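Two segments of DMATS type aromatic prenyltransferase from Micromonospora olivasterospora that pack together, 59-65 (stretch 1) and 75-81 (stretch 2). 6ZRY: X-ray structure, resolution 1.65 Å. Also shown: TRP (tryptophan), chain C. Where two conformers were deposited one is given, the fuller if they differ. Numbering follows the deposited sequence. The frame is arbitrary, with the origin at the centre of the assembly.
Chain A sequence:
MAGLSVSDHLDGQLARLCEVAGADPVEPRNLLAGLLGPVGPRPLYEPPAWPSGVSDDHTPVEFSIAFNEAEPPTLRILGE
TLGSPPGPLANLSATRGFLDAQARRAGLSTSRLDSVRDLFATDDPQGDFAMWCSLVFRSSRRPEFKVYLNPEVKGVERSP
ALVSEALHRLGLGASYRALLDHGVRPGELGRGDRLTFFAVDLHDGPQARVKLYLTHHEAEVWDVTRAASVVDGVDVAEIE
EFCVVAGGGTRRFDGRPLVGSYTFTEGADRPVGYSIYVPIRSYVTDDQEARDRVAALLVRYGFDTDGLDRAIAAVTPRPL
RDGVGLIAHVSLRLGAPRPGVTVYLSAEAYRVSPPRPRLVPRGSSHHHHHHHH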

# COMPACT_ATOMS: atom_id res chain seq x y z
N THR A 59 4.26 -7.15 -11.65
CA THR A 59 3.38 -8.11 -10.97
C THR A 59 2.22 -7.30 -10.40
O THR A 59 2.47 -6.32 -9.71
CB THR A 59 4.10 -8.91 -9.88
OG1 THR A 59 5.29 -9.53 -10.40
CG2 THR A 59 3.20 -9.97 -9.32
N PRO A 60 0.94 -7.62 -10.67
CA PRO A 60 -0.16 -6.79 -10.16
C PRO A 60 -0.58 -7.04 -8.71
O PRO A 60 -1.66 -6.71 -8.35
CB PRO A 60 -1.30 -7.15 -11.14
CG PRO A 60 -1.04 -8.61 -11.47
CD PRO A 60 0.47 -8.73 -11.53
N VAL A 61 0.34 -7.57 -7.89
CA VAL A 61 0.13 -7.92 -6.46
C VAL A 61 1.43 -7.61 -5.69
O VAL A 61 2.54 -7.85 -6.27
CB VAL A 61 -0.33 -9.39 -6.30
CG1 VAL A 61 0.08 -9.98 -4.96
CG2 VAL A 61 -1.84 -9.54 -6.52
N GLU A 62 1.30 -7.10 -4.47
CA GLU A 62 2.42 -6.91 -3.51
C GLU A 62 1.94 -7.41 -2.15
O GLU A 62 0.81 -7.11 -1.77
CB GLU A 62 2.83 -5.45 -3.42
CG GLU A 62 3.97 -5.22 -2.46
CD GLU A 62 4.43 -3.77 -2.38
OE1 GLU A 62 5.37 -3.40 -3.11
OE2 GLU A 62 3.81 -3.03 -1.61
N PHE A 63 2.76 -8.18 -1.46
CA PHE A 63 2.47 -8.72 -0.12
C PHE A 63 3.00 -7.75 0.92
O PHE A 63 3.90 -6.99 0.60
CB PHE A 63 3.13 -10.08 0.06
CG PHE A 63 2.70 -11.13 -0.93
CD1 PHE A 63 1.42 -11.66 -0.87
CD2 PHE A 63 3.55 -11.54 -1.94
CE1 PHE A 63 1.01 -12.64 -1.78
CE2 PHE A 63 3.15 -12.51 -2.85
CZ PHE A 63 1.87 -13.06 -2.77
N SER A 64 2.46 -7.79 2.12
CA SER A 64 3.08 -7.12 3.29
C SER A 64 2.72 -7.85 4.55
O SER A 64 1.66 -8.56 4.58
CB SER A 64 2.68 -5.65 3.36
OG SER A 64 1.28 -5.48 3.47
N ILE A 65 3.57 -7.72 5.55
CA ILE A 65 3.35 -8.26 6.89
C ILE A 65 3.53 -7.11 7.89
O ILE A 65 4.53 -6.42 7.83
CB ILE A 65 4.22 -9.50 7.13
CG1 ILE A 65 4.00 -10.06 8.53
CG2 ILE A 65 5.67 -9.27 6.81
CD1 ILE A 65 4.33 -11.54 8.64
N LEU A 75 -1.34 -10.02 7.61
CA LEU A 75 -0.87 -10.24 6.22
C LEU A 75 -1.81 -9.47 5.29
O LEU A 75 -3.03 -9.52 5.50
CB LEU A 75 -0.86 -11.76 6.00
CG LEU A 75 -0.57 -12.32 4.62
CD1 LEU A 75 0.76 -11.83 4.07
CD2 LEU A 75 -0.57 -13.84 4.71
N ARG A 76 -1.27 -8.76 4.31
CA ARG A 76 -2.09 -8.03 3.33
C ARG A 76 -1.57 -8.27 1.92
O ARG A 76 -0.35 -8.55 1.75
CB ARG A 76 -2.13 -6.54 3.67
CG ARG A 76 -2.49 -6.26 5.13
CD ARG A 76 -1.25 -6.11 6.02
NE ARG A 76 -0.32 -5.19 5.40
CZ ARG A 76 -0.54 -3.86 5.25
NH1 ARG A 76 -1.63 -3.30 5.75
NH2 ARG A 76 0.35 -3.10 4.63
N ILE A 77 -2.48 -8.17 0.96
CA ILE A 77 -2.17 -8.16 -0.48
C ILE A 77 -2.72 -6.86 -1.02
O ILE A 77 -3.94 -6.64 -0.84
CB ILE A 77 -2.80 -9.35 -1.22
CG1 ILE A 77 -2.24 -10.69 -0.74
CG2 ILE A 77 -2.61 -9.16 -2.70
CD1 ILE A 77 -3.07 -11.88 -1.14
N LEU A 78 -1.90 -6.09 -1.71
CA LEU A 78 -2.33 -4.94 -2.53
C LEU A 78 -2.31 -5.38 -3.98
O LEU A 78 -1.31 -5.96 -4.40
CB LEU A 78 -1.39 -3.76 -2.30
CG LEU A 78 -1.71 -2.48 -3.08
CD1 LEU A 78 -2.96 -1.81 -2.54
CD2 LEU A 78 -0.55 -1.53 -3.02
N GLY A 79 -3.35 -5.10 -4.76
CA GLY A 79 -3.23 -5.36 -6.20
C GLY A 79 -4.44 -4.95 -6.98
O GLY A 79 -5.28 -4.18 -6.46
N GLU A 80 -4.50 -5.42 -8.23
CA GLU A 80 -5.56 -5.05 -9.15
C GLU A 80 -5.86 -6.24 -10.06
O GLU A 80 -4.99 -7.09 -10.25
CB GLU A 80 -5.20 -3.78 -9.94
CG GLU A 80 -3.99 -3.91 -10.84
CD GLU A 80 -3.64 -2.65 -11.61
OE1 GLU A 80 -4.53 -1.78 -11.79
OE2 GLU A 80 -2.48 -2.52 -12.03
N THR A 81 -7.07 -6.23 -10.58
CA THR A 81 -7.57 -7.19 -11.58
C THR A 81 -7.48 -6.53 -12.94
O THR A 81 -8.17 -5.53 -13.18
CB THR A 81 -9.01 -7.62 -11.30
OG1 THR A 81 -9.22 -7.86 -9.90
CG2 THR A 81 -9.36 -8.86 -12.09
N TRP C . 4.93 0.15 -6.44
CA TRP C . 4.33 1.51 -6.24
C TRP C . 5.37 2.44 -5.60
O TRP C . 5.15 3.66 -5.57
CB TRP C . 3.03 1.44 -5.41
CG TRP C . 3.21 0.93 -4.02
CD1 TRP C . 3.25 -0.38 -3.61
CD2 TRP C . 3.34 1.72 -2.82
NE1 TRP C . 3.42 -0.45 -2.25
CE2 TRP C . 3.46 0.82 -1.74
CE3 TRP C . 3.36 3.10 -2.56
CZ2 TRP C . 3.62 1.25 -0.42
CZ3 TRP C . 3.51 3.53 -1.25
CH2 TRP C . 3.63 2.61 -0.20
OXT TRP C . 6.42 1.97 -5.11

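Two neighbouring antiparallel strands, 61-65 and 75-79, are joined first by backbone. Glu62 and Leu78 form one hydrogen-bonded pair, Glu62 N to Leu78 O at 2.8 Å and Leu78 N to Glu62 O at 2.9 Å; Ser64 and Arg76 form the next, with Ser64 N to Arg76 O and Arg76 N to Ser64 O both 2.9 Å. Just past the strand, Glu80 N donates to Pro60 O at 3.1 Å, extending the ladder to a proline, which has no N-H to give but still offers its carbonyl.

Alternation then sorts the side chains. Val61, Phe63, Ile65, Leu75 and Ile77 share one face, all buried and apolar. Ile77, with chi1 m and chi2 t, serves two neighbours: its CG2 lies 3.6 Å from Val61 CG1, in t, and its CG1 lies 3.8 Å from Phe63 CD1, on a ring set by chi1 m. Leu75, in t/p, brings its CD1 to 3.4 Å from Ser64 O. Gly79 fits the place opposite Val61, where the CA atoms of Val61 and Gly79 are 4.2 Å apart: an ideal CB would sit 2.3 Å from Pro60 O and 2.9 Å from Val61 CG2, both clashes.

The other face carries Glu62, Ser64 and Arg76 together with the apolar, partly exposed Leu78. Ser64 in p presents OG to the folded side chain of Arg76, whose chi2 of 93° lies between wells and whose chi3 is p. This fold brings the end of the arginine nearer the other strand, within reach of the serine: Arg76 NE donates to Ser64 OG at a very short 2.5 Å, and Arg76 NH2 adds a weak bond to Ser64 OG at 2.8 Å, the hydroxyl meeting the guanidinium edge. Glu62 instead extends through t/t, and its OE2 accepts from NE1 of the bound tryptophan at 2.7 Å, giving this buried carboxylate a partner.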